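PDB 6H20: probable glutamine-binding lipoprotein GlnH (GLNBP) from Mycobacterium tuberculosis, which binds amino acids, here asparagine, and probably acts as an aspartate-specific solute-binding lipoprotein that regulates protein kinase G to control glutamate metabolism. Local coordinates for residues A[90-93]-A[94-97]; A[108-112]-A[113-117]; A[145-148]-A[149-153]; A[174-177]-A[178-181]. All coordinates share one frame; numbering follows the deposited sequence.

Contact 1. Residues A[90-93]-A[94-97]; sequences FGVP and SHVE
Phe90 and His95 each carry CG anti to their own carbonyl carbon, with chi1 at -65° in both, and this shared rotamer brings the two rings together across the loop from helix 77-90 to strand 96-100. The loop is the helix-to-strand connection of a beta-alpha-beta crossover, since strands 53-57 and 96-100 run parallel and paired with helix 77-90 between them in the chain. Gly91, with positive phi, takes the backbone out of the helix, and an inverse gamma turn centred on His95 leads it into the strand. The imidazole lies obliquely to the phenyl ring, the planes inclined by 34° and the centroids 5.0 Å apart. The closer approach is a CH-pi contact, in which His95 CB sits over one face of Phe90, 3.9 Å from the ring centroid and displaced toward the rim. Beside it, Phe90 CB lies 3.7 Å from His95 ND1. Val92 reaches the same imidazole at its edge, CG2 standing 3.5 Å from His95 CE1, and this methyl also approaches Ser94 OG at 3.8 Å. Phe90 also packs on Ile47 and Arg48 of helix 45-50, and the backbone of His95 pairs with Leu53. At the strand end of the turn, Val96 N gives a weak hydrogen bond to Ser94 O over 3.1 Å, while Val96 CG2 rests 3.5 Å from Pro93 O.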
# COMPACT_ATOMS: atom_id res chain seq x y z
N PHE A 90 -21.85 6.63 6.25
CA PHE A 90 -23.06 6.93 5.51
C PHE A 90 -24.13 5.85 5.58
O PHE A 90 -25.27 6.12 5.19
CB PHE A 90 -22.73 7.19 4.04
CG PHE A 90 -21.89 8.41 3.82
CD1 PHE A 90 -22.47 9.67 3.83
CD2 PHE A 90 -20.53 8.32 3.64
CE1 PHE A 90 -21.71 10.80 3.64
CE2 PHE A 90 -19.76 9.46 3.44
CZ PHE A 90 -20.36 10.70 3.45
N GLY A 91 -23.80 4.65 6.03
CA GLY A 91 -24.72 3.54 6.05
C GLY A 91 -24.59 2.60 4.87
O GLY A 91 -24.96 1.43 4.99
N VAL A 92 -24.08 3.10 3.74
CA VAL A 92 -23.76 2.26 2.58
C VAL A 92 -22.41 2.69 2.03
O VAL A 92 -21.98 3.83 2.21
CB VAL A 92 -24.83 2.39 1.47
CG1 VAL A 92 -26.19 1.94 1.99
CG2 VAL A 92 -24.91 3.81 0.95
N PRO A 93 -21.71 1.77 1.35
CA PRO A 93 -20.34 2.07 0.92
C PRO A 93 -20.20 2.96 -0.31
O PRO A 93 -19.06 3.35 -0.63
CB PRO A 93 -19.73 0.68 0.67
CG PRO A 93 -20.89 -0.22 0.43
CD PRO A 93 -22.04 0.34 1.22
N SER A 94 -21.28 3.31 -1.01
CA SER A 94 -21.12 3.91 -2.33
C SER A 94 -20.86 5.42 -2.32
O SER A 94 -20.72 6.00 -3.41
CB SER A 94 -22.34 3.61 -3.21
OG SER A 94 -23.54 4.00 -2.57
N HIS A 95 -20.76 6.06 -1.16
CA HIS A 95 -20.54 7.51 -1.10
C HIS A 95 -19.05 7.82 -0.99
O HIS A 95 -18.54 8.29 0.04
CB HIS A 95 -21.32 8.12 0.06
CG HIS A 95 -22.80 8.02 -0.10
ND1 HIS A 95 -23.55 7.01 0.47
CD2 HIS A 95 -23.68 8.81 -0.77
CE1 HIS A 95 -24.82 7.18 0.16
NE2 HIS A 95 -24.93 8.26 -0.60
N VAL A 96 -18.34 7.56 -2.09
CA VAL A 96 -16.90 7.73 -2.17
C VAL A 96 -16.55 8.47 -3.46
O VAL A 96 -17.09 8.16 -4.53
CB VAL A 96 -16.18 6.37 -2.14
CG1 VAL A 96 -14.70 6.53 -2.38
CG2 VAL A 96 -16.41 5.66 -0.81
N GLU A 97 -15.63 9.43 -3.36
CA GLU A 97 -14.99 10.05 -4.50
C GLU A 97 -13.48 9.82 -4.38
O GLU A 97 -12.92 9.90 -3.28
CB GLU A 97 -15.29 11.56 -4.52
CG GLU A 97 -14.49 12.36 -5.56
CD GLU A 97 -14.82 13.85 -5.53
OE1 GLU A 97 -15.33 14.32 -4.49
OE2 GLU A 97 -14.57 14.54 -6.54

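Contact 2. Residues A[108-112]-A[113-117]; sequences TALQK and SQVDI
Leu110 and Val115 form the tightly packed side of this helix end, with Leu110 CD2 3.8 Å from Val115 CG2 and Ala109 CB beside the same valine methyl. All three residues are buried; Val115 also leans on Ile54 of strand 53-57, and Ala109 on Leu101. Two backbone bonds draw the chain in around them. Gln114 N donates to Ala109 O over 2.9 Å, and Ser113 N to Leu110 O over 3.1 Å. With positive phi at Ser113, this pair of bonds is a Schellman motif, which terminates helix 106-111 and turns the chain toward strand 117-118. Leu110 O has a second donor in Asn240 ND2 of strand 232-240. The other side is looser and more polar. Lys112 and Gln114 run side by side in the same direction, their aliphatic parts meeting at Lys112 CB and Gln114 CG, 3.7 Å apart. Gln114 is extended beyond CG (chi2 179°), which carries its amide back to the last turn of the helix and leaves OE1 3.8 Å from Ala109 CB. At the exposed corner a water donates to Gln111 O over 2.8 Å and also hydrogen-bonds Ser113 OG at 2.6 Å.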
# COMPACT_ATOMS: atom_id res chain seq x y z
N THR A 108 1.79 14.10 0.84
CA THR A 108 1.46 15.50 0.56
C THR A 108 -0.05 15.71 0.51
O THR A 108 -0.55 16.72 1.02
CB THR A 108 2.11 15.94 -0.75
OG1 THR A 108 3.53 15.88 -0.61
CG2 THR A 108 1.71 17.37 -1.08
N ALA A 109 -0.80 14.79 -0.10
CA ALA A 109 -2.24 14.98 -0.16
C ALA A 109 -2.85 15.01 1.23
O ALA A 109 -3.82 15.74 1.46
CB ALA A 109 -2.88 13.88 -1.01
N LEU A 110 -2.31 14.22 2.15
CA LEU A 110 -2.82 14.24 3.52
C LEU A 110 -2.43 15.54 4.23
O LEU A 110 -3.27 16.14 4.92
CB LEU A 110 -2.29 13.01 4.26
CG LEU A 110 -2.91 11.69 3.79
CD1 LEU A 110 -2.11 10.51 4.32
CD2 LEU A 110 -4.35 11.62 4.22
N GLN A 111 -1.19 15.98 4.05
CA GLN A 111 -0.74 17.22 4.67
C GLN A 111 -1.57 18.41 4.19
O GLN A 111 -1.87 19.32 4.98
CB GLN A 111 0.73 17.45 4.32
CG GLN A 111 1.70 16.57 5.09
CD GLN A 111 3.14 16.84 4.70
OE1 GLN A 111 3.48 16.85 3.51
NE2 GLN A 111 4.00 17.07 5.69
N LYS A 112 -1.95 18.42 2.92
CA LYS A 112 -2.70 19.51 2.32
C LYS A 112 -4.20 19.34 2.47
O LYS A 112 -4.96 20.13 1.91
CB LYS A 112 -2.36 19.65 0.83
CG LYS A 112 -0.95 20.11 0.53
CD LYS A 112 -0.70 20.06 -0.97
CE LYS A 112 0.26 21.15 -1.42
NZ LYS A 112 1.52 21.15 -0.63
N SER A 113 -4.65 18.31 3.20
CA SER A 113 -6.08 18.04 3.38
C SER A 113 -6.81 17.95 2.05
O SER A 113 -7.94 18.43 1.90
CB SER A 113 -6.73 19.06 4.33
OG SER A 113 -6.15 18.97 5.61
N GLN A 114 -6.17 17.32 1.06
CA GLN A 114 -6.78 17.11 -0.24
C GLN A 114 -7.61 15.83 -0.31
O GLN A 114 -8.38 15.67 -1.27
CB GLN A 114 -5.70 17.07 -1.33
CG GLN A 114 -4.94 18.37 -1.49
CD GLN A 114 -3.86 18.27 -2.55
OE1 GLN A 114 -3.29 17.20 -2.77
NE2 GLN A 114 -3.59 19.38 -3.22
N VAL A 115 -7.47 14.93 0.66
CA VAL A 115 -8.31 13.74 0.78
C VAL A 115 -8.60 13.55 2.25
O VAL A 115 -7.88 14.04 3.12
CB VAL A 115 -7.63 12.47 0.22
CG1 VAL A 115 -7.32 12.62 -1.27
CG2 VAL A 115 -6.35 12.16 0.99
N ASP A 116 -9.68 12.81 2.54
CA ASP A 116 -9.94 12.44 3.92
C ASP A 116 -9.00 11.32 4.37
O ASP A 116 -8.46 11.36 5.49
CB ASP A 116 -11.39 11.98 4.10
CG ASP A 116 -12.40 13.06 3.75
OD1 ASP A 116 -12.33 14.17 4.33
OD2 ASP A 116 -13.30 12.80 2.92
N ILE A 117 -8.82 10.31 3.53
CA ILE A 117 -7.97 9.17 3.86
C ILE A 117 -7.22 8.74 2.60
O ILE A 117 -7.66 9.00 1.47
CB ILE A 117 -8.75 7.97 4.43
CG1 ILE A 117 -9.74 7.40 3.40
CG2 ILE A 117 -9.48 8.37 5.72
CD1 ILE A 117 -10.51 6.17 3.90
O HOH W 1 -4.23 20.67 5.77

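Contact 3. Residues A[145-148]-A[149-153]; sequences ILAP and RDSPI
This is a local turn contact at the end of strand 139-148, where Pro148 and Ser151 are joined by a type I beta turn and the chain folds back so that Ile153 meets Ile145. Ser151 N donates to Pro148 O over 2.9 Å with an N-H...O angle of 162°. An ST turn follows at once: Ser151 OG accepts from Ile153 N at 3.1 Å. The hydroxyl can face that N-H because it stands opposite the backbone N of its own residue, chi1 171°, and the bond helps to hold it in that rotamer. The two turns in succession bring the chain back alongside the strand residues. Ala147 CB then lies 3.9 Å from Ser151 CB, and two residues earlier in the strand Ile145 meets Ile153, the side chains crossing at about a right angle and touching methyl to methyl with Ile145 CG2 3.9 Å from Ile153 CG2. At the turn, Asp150 OD1 passes 3.6 Å from Pro148 CB and is hydrogen-bonded to Tyr222 OH. Leu159 touches both isoleucines. Strand 223-226 runs antiparallel alongside, its Val226 and His224 pairing with Ile145 and Ala147, while Leu146 packs against helix 210-219.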
# COMPACT_ATOMS: atom_id res chain seq x y z
N ILE A 145 10.82 -10.36 -4.32
CA ILE A 145 11.37 -10.15 -5.66
C ILE A 145 10.48 -10.82 -6.69
O ILE A 145 10.02 -11.95 -6.48
CB ILE A 145 12.81 -10.70 -5.75
CG1 ILE A 145 13.74 -10.03 -4.73
CG2 ILE A 145 13.36 -10.56 -7.17
CD1 ILE A 145 15.07 -10.76 -4.53
N LEU A 146 10.25 -10.15 -7.82
CA LEU A 146 9.51 -10.69 -8.95
C LEU A 146 10.44 -10.77 -10.16
O LEU A 146 11.08 -9.77 -10.52
CB LEU A 146 8.32 -9.78 -9.28
CG LEU A 146 7.44 -10.17 -10.47
CD1 LEU A 146 6.56 -11.32 -10.08
CD2 LEU A 146 6.60 -8.97 -10.92
N ALA A 147 10.53 -11.94 -10.78
CA ALA A 147 11.39 -12.10 -11.94
C ALA A 147 10.74 -13.08 -12.91
O ALA A 147 9.86 -13.85 -12.52
CB ALA A 147 12.78 -12.61 -11.52
N PRO A 148 11.15 -13.08 -14.17
CA PRO A 148 10.62 -14.10 -15.09
C PRO A 148 11.01 -15.50 -14.65
O PRO A 148 12.04 -15.71 -14.00
CB PRO A 148 11.29 -13.74 -16.43
CG PRO A 148 11.66 -12.27 -16.28
CD PRO A 148 12.04 -12.12 -14.85
N ARG A 149 10.19 -16.48 -15.04
CA ARG A 149 10.40 -17.85 -14.58
C ARG A 149 11.76 -18.42 -15.01
O ARG A 149 12.29 -19.31 -14.33
CB ARG A 149 9.26 -18.75 -15.06
CG ARG A 149 8.05 -18.69 -14.15
CD ARG A 149 6.80 -19.15 -14.87
NE ARG A 149 5.69 -19.15 -13.93
CZ ARG A 149 5.48 -20.11 -13.04
NH1 ARG A 149 6.28 -21.18 -13.00
NH2 ARG A 149 4.46 -20.01 -12.21
N ASP A 150 12.33 -17.94 -16.11
CA ASP A 150 13.62 -18.45 -16.55
C ASP A 150 14.81 -17.69 -15.97
O ASP A 150 15.95 -18.04 -16.28
CB ASP A 150 13.72 -18.50 -18.08
CG ASP A 150 13.45 -17.15 -18.72
OD1 ASP A 150 12.43 -16.52 -18.36
OD2 ASP A 150 14.24 -16.74 -19.60
N SER A 151 14.56 -16.67 -15.14
CA SER A 151 15.64 -15.88 -14.58
C SER A 151 16.35 -16.66 -13.49
O SER A 151 15.71 -17.38 -12.71
CB SER A 151 15.06 -14.60 -13.97
OG SER A 151 16.05 -13.89 -13.24
N PRO A 152 17.68 -16.52 -13.37
CA PRO A 152 18.40 -17.15 -12.26
C PRO A 152 18.25 -16.42 -10.93
O PRO A 152 18.78 -16.89 -9.92
CB PRO A 152 19.86 -17.10 -12.73
CG PRO A 152 19.92 -15.89 -13.59
CD PRO A 152 18.58 -15.83 -14.30
N ILE A 153 17.54 -15.29 -10.91
CA ILE A 153 17.42 -14.49 -9.69
C ILE A 153 16.55 -15.24 -8.68
O ILE A 153 15.37 -15.50 -8.93
CB ILE A 153 16.82 -13.11 -10.00
CG1 ILE A 153 17.76 -12.30 -10.89
CG2 ILE A 153 16.49 -12.35 -8.72
CD1 ILE A 153 17.13 -11.01 -11.42

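Contact 4. Residues A[174-177]-A[178-181]; sequences RRIR and EIAP
Near the C-terminal end of helix 171-176, Glu178 forms a salt-bridge network with Arg174 and Arg175, next to a type I beta turn from Ile176 to Ile179. The shorter bridge joins Arg174 NH2 to Glu178 OE2 at 2.9 Å, the guanidinium and carboxylate planes standing 77° apart. Arg175 approaches quite differently. Its guanidinium lies nearly parallel to the carboxylate, 15° between planes, with Glu178 OE1 over one face; at 3.8 Å from Arg175 NH1 this is a long, purely electrostatic pairing to which no N-H points. A bend at chi2 (61°) in Arg175 folds its chain back toward the turn, placing CD 3.6 Å from Glu178 OE1. The carboxylate thus spans two positive groups, which would probably stabilise its ionised form. In the backbone, Glu178 N donates to Arg175 O and Ile179 N to Ile176 O, both 3.1 Å long. A water donates to Ile176 O and Ile179 O, giving the former a second donor. On the buried side Ile176 CD1 and Ile179 CD1 touch at 3.6 Å, their side chains aligned. Arg174 NH1 is also hydrogen-bonded to Pro17 O, and the Arg174 side chain lies about 8 Å from the bound asparagine. Arg175 NE is hydrogen-bonded to Met230 O and its side chain touches Gln143 of strand 139-148, while Ile176 and Arg177 pack on Ile185 of strand 184-188.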
# COMPACT_ATOMS: atom_id res chain seq x y z
N ARG A 174 13.69 2.45 -0.76
CA ARG A 174 14.62 2.57 0.36
C ARG A 174 15.31 1.25 0.67
O ARG A 174 16.51 1.22 0.96
CB ARG A 174 13.88 3.12 1.59
CG ARG A 174 14.72 3.19 2.85
CD ARG A 174 15.86 4.19 2.73
NE ARG A 174 16.65 4.26 3.96
CZ ARG A 174 17.51 3.32 4.34
NH1 ARG A 174 18.18 3.46 5.48
NH2 ARG A 174 17.71 2.25 3.59
N ARG A 175 14.58 0.13 0.57
CA ARG A 175 15.18 -1.17 0.86
C ARG A 175 16.17 -1.60 -0.22
O ARG A 175 17.22 -2.16 0.08
CB ARG A 175 14.07 -2.21 1.04
CG ARG A 175 14.57 -3.65 1.21
CD ARG A 175 15.44 -3.78 2.45
NE ARG A 175 15.96 -5.14 2.62
CZ ARG A 175 17.08 -5.60 2.07
NH1 ARG A 175 17.81 -4.82 1.28
NH2 ARG A 175 17.47 -6.85 2.30
N ILE A 176 15.84 -1.35 -1.49
CA ILE A 176 16.77 -1.66 -2.58
C ILE A 176 18.04 -0.82 -2.47
O ILE A 176 19.13 -1.26 -2.89
CB ILE A 176 16.07 -1.48 -3.94
CG1 ILE A 176 14.93 -2.48 -4.06
CG2 ILE A 176 17.05 -1.63 -5.10
CD1 ILE A 176 15.32 -3.89 -3.83
N ARG A 177 17.94 0.39 -1.91
CA ARG A 177 19.12 1.23 -1.74
C ARG A 177 20.09 0.69 -0.68
O ARG A 177 21.19 1.23 -0.55
CB ARG A 177 18.70 2.66 -1.39
CG ARG A 177 18.11 3.43 -2.55
CD ARG A 177 19.20 4.14 -3.37
NE ARG A 177 19.73 5.29 -2.64
CZ ARG A 177 20.94 5.32 -2.08
NH1 ARG A 177 21.75 4.28 -2.19
NH2 ARG A 177 21.34 6.40 -1.42
N GLU A 178 19.71 -0.34 0.06
CA GLU A 178 20.60 -0.98 1.02
C GLU A 178 21.47 -2.05 0.39
O GLU A 178 22.46 -2.47 1.01
CB GLU A 178 19.82 -1.60 2.18
CG GLU A 178 19.10 -0.58 3.02
CD GLU A 178 18.17 -1.21 4.04
OE1 GLU A 178 18.23 -2.44 4.23
OE2 GLU A 178 17.39 -0.46 4.66
N ILE A 179 21.14 -2.50 -0.82
CA ILE A 179 21.81 -3.67 -1.38
C ILE A 179 23.23 -3.30 -1.79
O ILE A 179 23.46 -2.26 -2.44
CB ILE A 179 20.99 -4.25 -2.54
CG1 ILE A 179 19.67 -4.78 -2.02
CG2 ILE A 179 21.76 -5.36 -3.24
CD1 ILE A 179 18.67 -5.13 -3.13
N ALA A 180 24.18 -4.16 -1.44
CA ALA A 180 25.60 -3.92 -1.71
C ALA A 180 26.18 -5.18 -2.36
O ALA A 180 26.06 -6.28 -1.79
CB ALA A 180 26.34 -3.61 -0.41
N PRO A 181 26.78 -5.08 -3.56
CA PRO A 181 26.83 -3.89 -4.42
C PRO A 181 25.44 -3.56 -4.96
O PRO A 181 24.59 -4.44 -5.03
CB PRO A 181 27.76 -4.31 -5.57
CG PRO A 181 28.43 -5.56 -5.11
CD PRO A 181 27.53 -6.21 -4.13
O HOH W 2 21.70 -0.42 -3.47

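Followed from the N terminus, the four contacts come in series, none nesting in or crossing another. Contact 1 closes the loop from helix 77-90 to strand 96-100; contact 2 then ends helix 106-111 and leads into strand 117-118, so both serve elements around strand 53-57. Contact 3 turns the chain after strand 139-148 on its way to strand 163-167, and contact 4 carries it from helix 171-176 toward strand 184-188. Contacts 1 and 3 lie on opposite sides of the chain's centre, about 41 Å between centres, whereas contacts 3 and 4 are about 18 Å apart on one side, consistent with the two-lobed fold of solute-binding proteins.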